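Local structure of nitrite oxidoreductase subunit C (Kuenenia stuttgartiensis, 7B04) at residues I62-F71 with C255-V266; L49-V58 with I100-F111. The protein binds heme b and calcium ions and probably carries electrons as a subunit of the nitrite oxidoreductase complex of an anammox bacterium. One frame throughout, in Å; residues are numbered along the deposited sequence.

Contact 1 (I62-F71 with C255-V266); sequences ITVGALEGAF and CSKFENKKWTVV
V64, in the first turn of helix 64-71, reaches onto a beta hairpin whose strands, 253-258 and 262-270, lie in the region matching the ethylbenzene dehydrogenase family. This is helix-on-sheet packing with the helix lying nearly square to the hairpin, 91° from strand 255-258. V64 CG2 lies against the backbone of one strand, 3.3 Å from S256 C, and also meets C255 SG; CG1 stands anti to the backbone N (chi1 -168°) and crosses to the neighbouring strand, where it lies 3.5 Å from T264 CG2. The thiol of C255 faces the start of the helix, its SG 3.3 Å from V64 N. One turn on, L67 CD1 touches V266 CG2 at 3.7 Å, while F71 makes a looser approach to the other methyl of V266. No hydrogen bond joins the segments; the side-chain contacts are mostly apolar. Behind this first shell the hairpin is held by its own backbone pairs, K257 with T264 in both directions, and W263 on its far side packs on W115 and W167. At the exposed margin the extended chain of K257 passes V64 by its CB and ends in a salt bridge, NZ to E259 OE1 at 3.2 Å.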
loop_
_atom_site.group_PDB
_atom_site.type_symbol
_atom_site.label_atom_id
_atom_site.label_comp_id
_atom_site.label_asym_id
_atom_site.label_seq_id
_atom_site.Cartn_x
_atom_site.Cartn_y
_atom_site.Cartn_z
ATOM N N ILE C 62 -6.776 24.068 -49.708
ATOM C CA ILE C 62 -7.482 23.168 -50.618
ATOM C C ILE C 62 -8.517 22.355 -49.849
ATOM O O ILE C 62 -8.263 21.878 -48.734
ATOM C CB ILE C 62 -6.501 22.259 -51.383
ATOM C CG1 ILE C 62 -5.830 21.242 -50.454
ATOM C CG2 ILE C 62 -5.458 23.089 -52.117
ATOM C CD1 ILE C 62 -5.146 20.105 -51.191
ATOM N N THR C 63 -9.704 22.216 -50.437
ATOM C CA THR C 63 -10.772 21.399 -49.880
ATOM C C THR C 63 -11.397 20.586 -51.002
ATOM O O THR C 63 -11.352 20.981 -52.171
ATOM C CB THR C 63 -11.849 22.236 -49.175
ATOM O OG1 THR C 63 -12.172 23.382 -49.972
ATOM C CG2 THR C 63 -11.368 22.685 -47.805
ATOM N N VAL C 64 -11.962 19.432 -50.636
ATOM C CA VAL C 64 -12.589 18.546 -51.615
ATOM C C VAL C 64 -13.605 19.301 -52.463
ATOM O O VAL C 64 -13.721 19.070 -53.673
ATOM C CB VAL C 64 -13.236 17.345 -50.904
ATOM C CG1 VAL C 64 -13.625 16.285 -51.912
ATOM C CG2 VAL C 64 -12.288 16.782 -49.875
ATOM N N GLY C 65 -14.358 20.210 -51.842
ATOM C CA GLY C 65 -15.327 20.990 -52.593
ATOM C C GLY C 65 -14.677 21.888 -53.626
ATOM O O GLY C 65 -15.204 22.067 -54.728
ATOM N N ALA C 66 -13.519 22.463 -53.288
ATOM C CA ALA C 66 -12.841 23.366 -54.211
ATOM C C ALA C 66 -12.413 22.646 -55.483
ATOM O O ALA C 66 -12.320 23.268 -56.548
ATOM C CB ALA C 66 -11.632 24.008 -53.527
ATOM N N LEU C 67 -12.125 21.349 -55.391
ATOM C CA LEU C 67 -11.699 20.555 -56.535
ATOM C C LEU C 67 -12.844 19.810 -57.211
ATOM O O LEU C 67 -12.633 19.224 -58.279
ATOM C CB LEU C 67 -10.620 19.552 -56.104
ATOM C CG LEU C 67 -9.315 20.186 -55.619
ATOM C CD1 LEU C 67 -8.365 19.126 -55.091
ATOM C CD2 LEU C 67 -8.667 20.984 -56.737
ATOM N N GLU C 68 -14.040 19.806 -56.610
ATOM C CA GLU C 68 -15.156 19.042 -57.161
ATOM C C GLU C 68 -15.499 19.485 -58.579
ATOM O O GLU C 68 -15.792 18.651 -59.444
ATOM C CB GLU C 68 -16.379 19.160 -56.248
ATOM C CG GLU C 68 -17.620 18.474 -56.791
ATOM C CD GLU C 68 -18.794 18.554 -55.838
ATOM O OE1 GLU C 68 -18.622 19.090 -54.723
ATOM O OE2 GLU C 68 -19.890 18.072 -56.200
ATOM N N GLY C 69 -15.485 20.794 -58.830
ATOM C CA GLY C 69 -15.776 21.281 -60.167
ATOM C C GLY C 69 -14.779 20.793 -61.201
ATOM O O GLY C 69 -15.145 20.506 -62.343
ATOM N N ALA C 70 -13.504 20.698 -60.819
ATOM C CA ALA C 70 -12.479 20.236 -61.749
ATOM C C ALA C 70 -12.646 18.757 -62.086
ATOM O O ALA C 70 -12.680 18.378 -63.263
ATOM C CB ALA C 70 -11.092 20.504 -61.167
ATOM N N PHE C 71 -12.752 17.901 -61.063
ATOM C CA PHE C 71 -12.832 16.460 -61.295
ATOM C C PHE C 71 -14.104 16.052 -62.022
ATOM O O PHE C 71 -14.134 14.979 -62.637
ATOM C CB PHE C 71 -12.742 15.700 -59.971
ATOM C CG PHE C 71 -11.350 15.605 -59.421
ATOM C CD1 PHE C 71 -10.469 14.645 -59.890
ATOM C CD2 PHE C 71 -10.924 16.474 -58.432
ATOM C CE1 PHE C 71 -9.186 14.556 -59.384
ATOM C CE2 PHE C 71 -9.643 16.389 -57.922
ATOM C CZ PHE C 71 -8.774 15.429 -58.398
ATOM N N CYS C 255 -6.670 16.425 -48.688
ATOM C CA CYS C 255 -7.846 16.735 -47.886
ATOM C C CYS C 255 -8.885 15.642 -48.102
ATOM O O CYS C 255 -8.728 14.772 -48.963
ATOM C CB CYS C 255 -8.424 18.110 -48.247
ATOM S SG CYS C 255 -8.969 18.255 -49.965
ATOM N N SER C 256 -9.965 15.686 -47.320
ATOM C CA SER C 256 -10.938 14.604 -47.353
ATOM C C SER C 256 -12.317 15.122 -46.972
ATOM O O SER C 256 -12.479 16.255 -46.515
ATOM C CB SER C 256 -10.539 13.473 -46.403
ATOM O OG SER C 256 -9.134 13.309 -46.373
ATOM N N LYS C 257 -13.318 14.267 -47.186
ATOM C CA LYS C 257 -14.692 14.562 -46.801
ATOM C C LYS C 257 -15.452 13.252 -46.650
ATOM O O LYS C 257 -15.413 12.410 -47.552
ATOM C CB LYS C 257 -15.365 15.457 -47.850
ATOM C CG LYS C 257 -16.825 15.770 -47.585
ATOM C CD LYS C 257 -17.417 16.571 -48.735
ATOM C CE LYS C 257 -18.907 16.793 -48.553
ATOM N NZ LYS C 257 -19.505 17.528 -49.703
ATOM N N PHE C 258 -16.143 13.084 -45.524
ATOM C CA PHE C 258 -17.031 11.948 -45.305
ATOM C C PHE C 258 -18.466 12.440 -45.192
ATOM O O PHE C 258 -18.790 13.206 -44.278
ATOM C CB PHE C 258 -16.647 11.163 -44.051
ATOM C CG PHE C 258 -17.558 9.999 -43.772
ATOM C CD1 PHE C 258 -17.409 8.808 -44.459
ATOM C CD2 PHE C 258 -18.576 10.103 -42.835
ATOM C CE1 PHE C 258 -18.248 7.742 -44.211
ATOM C CE2 PHE C 258 -19.420 9.035 -42.585
ATOM C CZ PHE C 258 -19.254 7.852 -43.273
ATOM N N GLU C 259 -19.322 12.009 -46.116
ATOM C CA GLU C 259 -20.719 12.408 -46.076
ATOM C C GLU C 259 -21.598 11.271 -46.572
ATOM O O GLU C 259 -21.279 10.623 -47.572
ATOM C CB GLU C 259 -20.989 13.663 -46.911
ATOM C CG GLU C 259 -22.407 14.186 -46.739
ATOM C CD GLU C 259 -22.730 15.336 -47.663
ATOM O OE1 GLU C 259 -21.885 15.666 -48.520
ATOM O OE2 GLU C 259 -23.832 15.909 -47.533
ATOM N N ASN C 260 -22.704 11.050 -45.863
ATOM C CA ASN C 260 -23.702 10.033 -46.190
ATOM C C ASN C 260 -23.050 8.691 -46.522
ATOM O O ASN C 260 -23.185 8.151 -47.622
ATOM C CB ASN C 260 -24.592 10.518 -47.335
ATOM C CG ASN C 260 -25.448 11.702 -46.937
ATOM O OD1 ASN C 260 -26.039 11.718 -45.856
ATOM N ND2 ASN C 260 -25.499 12.712 -47.797
ATOM N N LYS C 261 -22.348 8.153 -45.528
ATOM C CA LYS C 261 -21.742 6.825 -45.619
ATOM C C LYS C 261 -20.817 6.686 -46.831
ATOM O O LYS C 261 -20.747 5.633 -47.469
ATOM C CB LYS C 261 -22.815 5.734 -45.608
ATOM C CG LYS C 261 -23.514 5.626 -44.260
ATOM C CD LYS C 261 -24.459 4.440 -44.178
ATOM C CE LYS C 261 -25.061 4.337 -42.783
ATOM N NZ LYS C 261 -25.966 3.164 -42.647
ATOM N N LYS C 262 -20.121 7.768 -47.178
ATOM C CA LYS C 262 -19.164 7.712 -48.275
ATOM C C LYS C 262 -17.962 8.603 -47.984
ATOM O O LYS C 262 -18.109 9.693 -47.427
ATOM C CB LYS C 262 -19.816 8.145 -49.591
ATOM C CG LYS C 262 -18.832 8.547 -50.674
ATOM C CD LYS C 262 -19.542 8.861 -51.973
ATOM C CE LYS C 262 -19.934 7.582 -52.683
ATOM N NZ LYS C 262 -20.365 7.800 -54.088
ATOM N N TRP C 263 -16.777 8.121 -48.359
ATOM C CA TRP C 263 -15.535 8.871 -48.237
ATOM C C TRP C 263 -15.149 9.452 -49.590
ATOM O O TRP C 263 -15.294 8.794 -50.624
ATOM C CB TRP C 263 -14.393 7.989 -47.727
ATOM C CG TRP C 263 -14.318 7.866 -46.240
ATOM C CD1 TRP C 263 -14.664 6.782 -45.492
ATOM C CD2 TRP C 263 -13.860 8.863 -45.316
ATOM N NE1 TRP C 263 -14.454 7.039 -44.159
ATOM C CE2 TRP C 263 -13.961 8.310 -44.024
ATOM C CE3 TRP C 263 -13.378 10.168 -45.454
ATOM C CZ2 TRP C 263 -13.599 9.016 -42.879
ATOM C CZ3 TRP C 263 -13.018 10.867 -44.315
ATOM C CH2 TRP C 263 -13.129 10.289 -43.045
ATOM N N THR C 264 -14.651 10.686 -49.579
ATOM C CA THR C 264 -14.059 11.301 -50.761
ATOM C C THR C 264 -12.722 11.890 -50.339
ATOM O O THR C 264 -12.679 12.836 -49.546
ATOM C CB THR C 264 -14.967 12.371 -51.371
ATOM O OG1 THR C 264 -16.247 11.801 -51.664
ATOM C CG2 THR C 264 -14.359 12.897 -52.663
ATOM N N VAL C 265 -11.637 11.332 -50.866
ATOM C CA VAL C 265 -10.288 11.769 -50.538
ATOM C C VAL C 265 -9.584 12.148 -51.829
ATOM O O VAL C 265 -9.711 11.452 -52.843
ATOM C CB VAL C 265 -9.505 10.661 -49.801
ATOM C CG1 VAL C 265 -8.073 11.100 -49.514
ATOM C CG2 VAL C 265 -10.221 10.258 -48.520
ATOM N N VAL C 266 -8.847 13.254 -51.796
ATOM C CA VAL C 266 -8.018 13.653 -52.923
ATOM C C VAL C 266 -6.579 13.782 -52.448
ATOM O O VAL C 266 -6.310 14.299 -51.357
ATOM C CB VAL C 266 -8.507 14.949 -53.612
ATOM C CG1 VAL C 266 -10.017 14.928 -53.787
ATOM C CG2 VAL C 266 -8.071 16.185 -52.858
#

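Contact 2 (L49-V58 with I100-F111); sequences LNVKYMQIDV and IKAIHDGITIYF
V51 and Y53 address H104 from different directions where strand 49-53 runs parallel to strand 97-104, a pairing inside the sheet, with strand 306-316 on the other flank of strand 49-53. V51 CG1 comes in at the edge of the imidazole, near its plane, and lies 3.3 Å from H104 CD2. V51 CG2 and L49 CD1 both rest on A102 CB. Y53 CA sits over one face of the H104 ring; the phenol and imidazole planes are inclined at 54°, an oblique meeting. With chi1 at 78°, H104 keeps its ring between its own backbone N and carbonyl carbon, and NE2 is bonded to E317 O, which helps fix the ring's rotation. The edge of the Y53 ring meets D105 O near its plane, CE1 to O 3.2 Å. On the face of I103 and Y110, M54 bends at its last torsion to lay CE on I103 CG2 at 3.6 Å, and I56 CD1 meets I103 CD1 and Y110 CD2, the latter at 3.5 Å. K52 N bonds A102 O, H104 N bonds K52 O, and M54 N continues the series to H104 O. Past the strand, I56 N points almost straight at D105 OD1, 2.9 Å away, on the syn side but 32° out of the carboxylate plane.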
loop_
_atom_site.group_PDB
_atom_site.type_symbol
_atom_site.label_atom_id
_atom_site.label_comp_id
_atom_site.label_asym_id
_atom_site.label_seq_id
_atom_site.Cartn_x
_atom_site.Cartn_y
_atom_site.Cartn_z
ATOM N N LEU C 49 -6.199 4.765 -66.508
ATOM C CA LEU C 49 -6.579 5.976 -65.800
ATOM C C LEU C 49 -5.883 7.144 -66.486
ATOM O O LEU C 49 -4.649 7.216 -66.505
ATOM C CB LEU C 49 -6.192 5.879 -64.323
ATOM C CG LEU C 49 -6.736 6.892 -63.310
ATOM C CD1 LEU C 49 -5.889 8.144 -63.291
ATOM C CD2 LEU C 49 -8.189 7.236 -63.590
ATOM N N ASN C 50 -6.670 8.051 -67.049
ATOM C CA ASN C 50 -6.147 9.180 -67.804
ATOM C C ASN C 50 -6.201 10.434 -66.941
ATOM O O ASN C 50 -7.266 10.793 -66.425
ATOM C CB ASN C 50 -6.948 9.376 -69.092
ATOM C CG ASN C 50 -6.287 10.339 -70.052
ATOM O OD1 ASN C 50 -5.149 10.759 -69.848
ATOM N ND2 ASN C 50 -7.005 10.701 -71.110
ATOM N N VAL C 51 -5.058 11.096 -66.790
ATOM C CA VAL C 51 -4.980 12.341 -66.035
ATOM C C VAL C 51 -5.266 13.472 -67.014
ATOM O O VAL C 51 -4.453 13.768 -67.894
ATOM C CB VAL C 51 -3.610 12.512 -65.369
ATOM C CG1 VAL C 51 -3.581 13.780 -64.549
ATOM C CG2 VAL C 51 -3.296 11.327 -64.496
ATOM N N LYS C 52 -6.431 14.096 -66.867
ATOM C CA LYS C 52 -6.861 15.139 -67.786
ATOM C C LYS C 52 -6.159 16.453 -67.467
ATOM O O LYS C 52 -6.085 16.860 -66.303
ATOM C CB LYS C 52 -8.377 15.312 -67.716
ATOM C CG LYS C 52 -8.927 16.288 -68.735
ATOM C CD LYS C 52 -10.443 16.276 -68.739
ATOM C CE LYS C 52 -10.999 17.383 -69.617
ATOM N NZ LYS C 52 -10.667 17.170 -71.052
ATOM N N TYR C 53 -5.640 17.112 -68.499
ATOM C CA TYR C 53 -5.011 18.412 -68.315
ATOM C C TYR C 53 -6.063 19.514 -68.229
ATOM O O TYR C 53 -6.902 19.655 -69.124
ATOM C CB TYR C 53 -4.045 18.707 -69.459
ATOM C CG TYR C 53 -3.569 20.133 -69.431
ATOM C CD1 TYR C 53 -2.641 20.553 -68.489
ATOM C CD2 TYR C 53 -4.076 21.070 -70.320
ATOM C CE1 TYR C 53 -2.214 21.862 -68.447
ATOM C CE2 TYR C 53 -3.656 22.381 -70.283
ATOM C CZ TYR C 53 -2.725 22.771 -69.346
ATOM O OH TYR C 53 -2.303 24.076 -69.306
ATOM N N MET C 54 -6.015 20.293 -67.149
ATOM C CA MET C 54 -6.977 21.374 -66.931
ATOM C C MET C 54 -6.387 22.347 -65.916
ATOM O O MET C 54 -6.078 21.939 -64.795
ATOM C CB MET C 54 -8.330 20.832 -66.472
ATOM C CG MET C 54 -8.318 20.060 -65.163
ATOM S SD MET C 54 -9.971 19.612 -64.611
ATOM C CE MET C 54 -10.361 18.308 -65.771
ATOM N N GLN C 55 -6.095 23.580 -66.341
ATOM C CA GLN C 55 -5.751 24.627 -65.378
ATOM C C GLN C 55 -6.677 24.546 -64.162
ATOM O O GLN C 55 -7.897 24.697 -64.280
ATOM C CB GLN C 55 -5.759 26.018 -66.034
ATOM C CG GLN C 55 -7.088 26.753 -66.121
ATOM C CD GLN C 55 -6.912 28.258 -66.224
ATOM O OE1 GLN C 55 -5.789 28.765 -66.248
ATOM N NE2 GLN C 55 -8.024 28.980 -66.279
ATOM N N ILE C 56 -6.122 24.203 -63.005
ATOM C CA ILE C 56 -6.885 24.078 -61.768
ATOM C C ILE C 56 -6.650 25.331 -60.934
ATOM O O ILE C 56 -5.550 25.547 -60.414
ATOM C CB ILE C 56 -6.506 22.808 -60.997
ATOM C CG1 ILE C 56 -6.736 21.580 -61.878
ATOM C CG2 ILE C 56 -7.338 22.688 -59.731
ATOM C CD1 ILE C 56 -5.787 20.451 -61.621
ATOM N N ASP C 57 -7.696 26.137 -60.770
ATOM C CA ASP C 57 -7.627 27.330 -59.936
ATOM C C ASP C 57 -8.114 26.948 -58.546
ATOM O O ASP C 57 -9.261 26.520 -58.378
ATOM C CB ASP C 57 -8.475 28.466 -60.510
ATOM C CG ASP C 57 -7.883 29.065 -61.774
ATOM O OD1 ASP C 57 -6.651 28.982 -61.959
ATOM O OD2 ASP C 57 -8.655 29.628 -62.580
ATOM N N VAL C 58 -7.240 27.103 -57.556
ATOM C CA VAL C 58 -7.507 26.600 -56.210
ATOM C C VAL C 58 -7.080 27.644 -55.196
ATOM O O VAL C 58 -6.196 28.472 -55.454
ATOM C CB VAL C 58 -6.744 25.272 -55.955
ATOM C CG1 VAL C 58 -5.284 25.534 -55.582
ATOM C CG2 VAL C 58 -7.435 24.393 -54.922
ATOM N N ILE C 100 -11.642 6.244 -58.940
ATOM C CA ILE C 100 -10.425 7.052 -58.938
ATOM C C ILE C 100 -10.415 7.962 -60.160
ATOM O O ILE C 100 -10.590 7.498 -61.291
ATOM C CB ILE C 100 -9.149 6.187 -58.884
ATOM C CG1 ILE C 100 -7.908 7.083 -58.842
ATOM C CG2 ILE C 100 -9.086 5.199 -60.042
ATOM C CD1 ILE C 100 -6.645 6.370 -58.418
ATOM N N LYS C 101 -10.233 9.260 -59.925
ATOM C CA LYS C 101 -10.057 10.251 -60.974
ATOM C C LYS C 101 -8.744 10.992 -60.759
ATOM O O LYS C 101 -8.178 10.984 -59.662
ATOM C CB LYS C 101 -11.215 11.258 -61.001
ATOM C CG LYS C 101 -12.547 10.685 -61.446
ATOM C CD LYS C 101 -13.601 11.776 -61.536
ATOM C CE LYS C 101 -14.940 11.218 -61.985
ATOM N NZ LYS C 101 -15.978 12.281 -62.069
ATOM N N ALA C 102 -8.257 11.639 -61.816
ATOM C CA ALA C 102 -6.982 12.337 -61.732
ATOM C C ALA C 102 -6.927 13.463 -62.754
ATOM O O ALA C 102 -7.404 13.318 -63.884
ATOM C CB ALA C 102 -5.803 11.382 -61.939
ATOM N N ILE C 103 -6.320 14.578 -62.340
ATOM C CA ILE C 103 -6.194 15.796 -63.131
ATOM C C ILE C 103 -4.839 16.406 -62.796
ATOM O O ILE C 103 -4.267 16.144 -61.735
ATOM C CB ILE C 103 -7.328 16.802 -62.843
ATOM C CG1 ILE C 103 -7.354 17.139 -61.353
ATOM C CG2 ILE C 103 -8.675 16.246 -63.284
ATOM C CD1 ILE C 103 -8.453 18.087 -60.958
ATOM N N HIS C 104 -4.314 17.227 -63.705
ATOM C CA HIS C 104 -3.046 17.882 -63.410
ATOM C C HIS C 104 -2.959 19.248 -64.077
ATOM O O HIS C 104 -3.623 19.529 -65.079
ATOM C CB HIS C 104 -1.841 16.994 -63.773
ATOM C CG HIS C 104 -1.503 16.959 -65.231
ATOM N ND1 HIS C 104 -0.809 17.968 -65.862
ATOM C CD2 HIS C 104 -1.714 16.007 -66.171
ATOM C CE1 HIS C 104 -0.633 17.652 -67.133
ATOM N NE2 HIS C 104 -1.173 16.467 -67.345
ATOM N N ASP C 105 -2.100 20.087 -63.493
ATOM C CA ASP C 105 -1.886 21.471 -63.890
ATOM C C ASP C 105 -0.776 21.641 -64.905
ATOM O O ASP C 105 -0.773 22.626 -65.651
ATOM C CB ASP C 105 -1.401 22.269 -62.665
ATOM C CG ASP C 105 -2.437 23.181 -62.073
ATOM O OD1 ASP C 105 -3.237 23.771 -62.822
ATOM O OD2 ASP C 105 -2.414 23.335 -60.832
ATOM N N GLY C 106 0.134 20.687 -64.971
ATOM C CA GLY C 106 1.430 20.915 -65.556
ATOM C C GLY C 106 2.427 21.253 -64.476
ATOM O O GLY C 106 3.639 21.251 -64.726
ATOM N N ILE C 107 1.913 21.560 -63.281
ATOM C CA ILE C 107 2.702 21.813 -62.089
ATOM C C ILE C 107 2.357 20.837 -60.970
ATOM O O ILE C 107 3.254 20.285 -60.323
ATOM C CB ILE C 107 2.508 23.270 -61.612
ATOM C CG1 ILE C 107 2.956 24.251 -62.699
ATOM C CG2 ILE C 107 3.253 23.518 -60.313
ATOM C CD1 ILE C 107 2.439 25.659 -62.509
ATOM N N THR C 108 1.062 20.619 -60.721
ATOM C CA THR C 108 0.570 19.795 -59.623
ATOM C C THR C 108 -0.347 18.701 -60.155
ATOM O O THR C 108 -1.099 18.921 -61.107
ATOM C CB THR C 108 -0.194 20.643 -58.595
ATOM O OG1 THR C 108 0.536 21.847 -58.330
ATOM C CG2 THR C 108 -0.386 19.876 -57.294
ATOM N N ILE C 109 -0.280 17.520 -59.544
ATOM C CA ILE C 109 -1.153 16.399 -59.887
ATOM C C ILE C 109 -2.096 16.126 -58.721
ATOM O O ILE C 109 -1.688 16.167 -57.553
ATOM C CB ILE C 109 -0.336 15.143 -60.266
ATOM C CG1 ILE C 109 -1.232 14.061 -60.879
ATOM C CG2 ILE C 109 0.457 14.600 -59.083
ATOM C CD1 ILE C 109 -0.457 12.996 -61.643
ATOM N N TYR C 110 -3.367 15.857 -59.038
ATOM C CA TYR C 110 -4.393 15.590 -58.035
ATOM C C TYR C 110 -5.090 14.280 -58.378
ATOM O O TYR C 110 -5.550 14.101 -59.513
ATOM C CB TYR C 110 -5.452 16.703 -57.966
ATOM C CG TYR C 110 -4.954 18.111 -57.719
ATOM C CD1 TYR C 110 -4.915 18.655 -56.438
ATOM C CD2 TYR C 110 -4.561 18.912 -58.775
ATOM C CE1 TYR C 110 -4.474 19.964 -56.226
ATOM C CE2 TYR C 110 -4.122 20.207 -58.573
ATOM C CZ TYR C 110 -4.080 20.729 -57.301
ATOM O OH TYR C 110 -3.641 22.020 -57.111
ATOM N N PHE C 111 -5.225 13.400 -57.388
ATOM C CA PHE C 111 -5.969 12.151 -57.511
ATOM C C PHE C 111 -7.138 12.191 -56.548
ATOM O O PHE C 111 -6.957 12.544 -55.381
ATOM C CB PHE C 111 -5.121 10.924 -57.133
ATOM C CG PHE C 111 -4.103 10.527 -58.155
ATOM C CD1 PHE C 111 -2.961 11.286 -58.337
ATOM C CD2 PHE C 111 -4.249 9.363 -58.892
ATOM C CE1 PHE C 111 -1.999 10.909 -59.255
ATOM C CE2 PHE C 111 -3.282 8.981 -59.820
ATOM C CZ PHE C 111 -2.159 9.760 -59.997
#

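Contacts 1 and 2 share one continuous early part of the chain, a strand followed by a helix. Their centres lie 15 Å apart, and their segments alternate along the chain: 49-58, 62-71, 100-111, then 255-266. Strand 49-53 pairs alongside a strand from the next part of the chain, 97-104, while helix 64-71 crosses a hairpin from more than 180 residues later. The contacts touch directly, with F71 CZ 3.6 Å from Y110 CB and A70 O against M54 SD. Both reach the same sheet, in which strands 108-116 and 262-270 are antiparallel neighbours, so the partners of the two contacts are continuous.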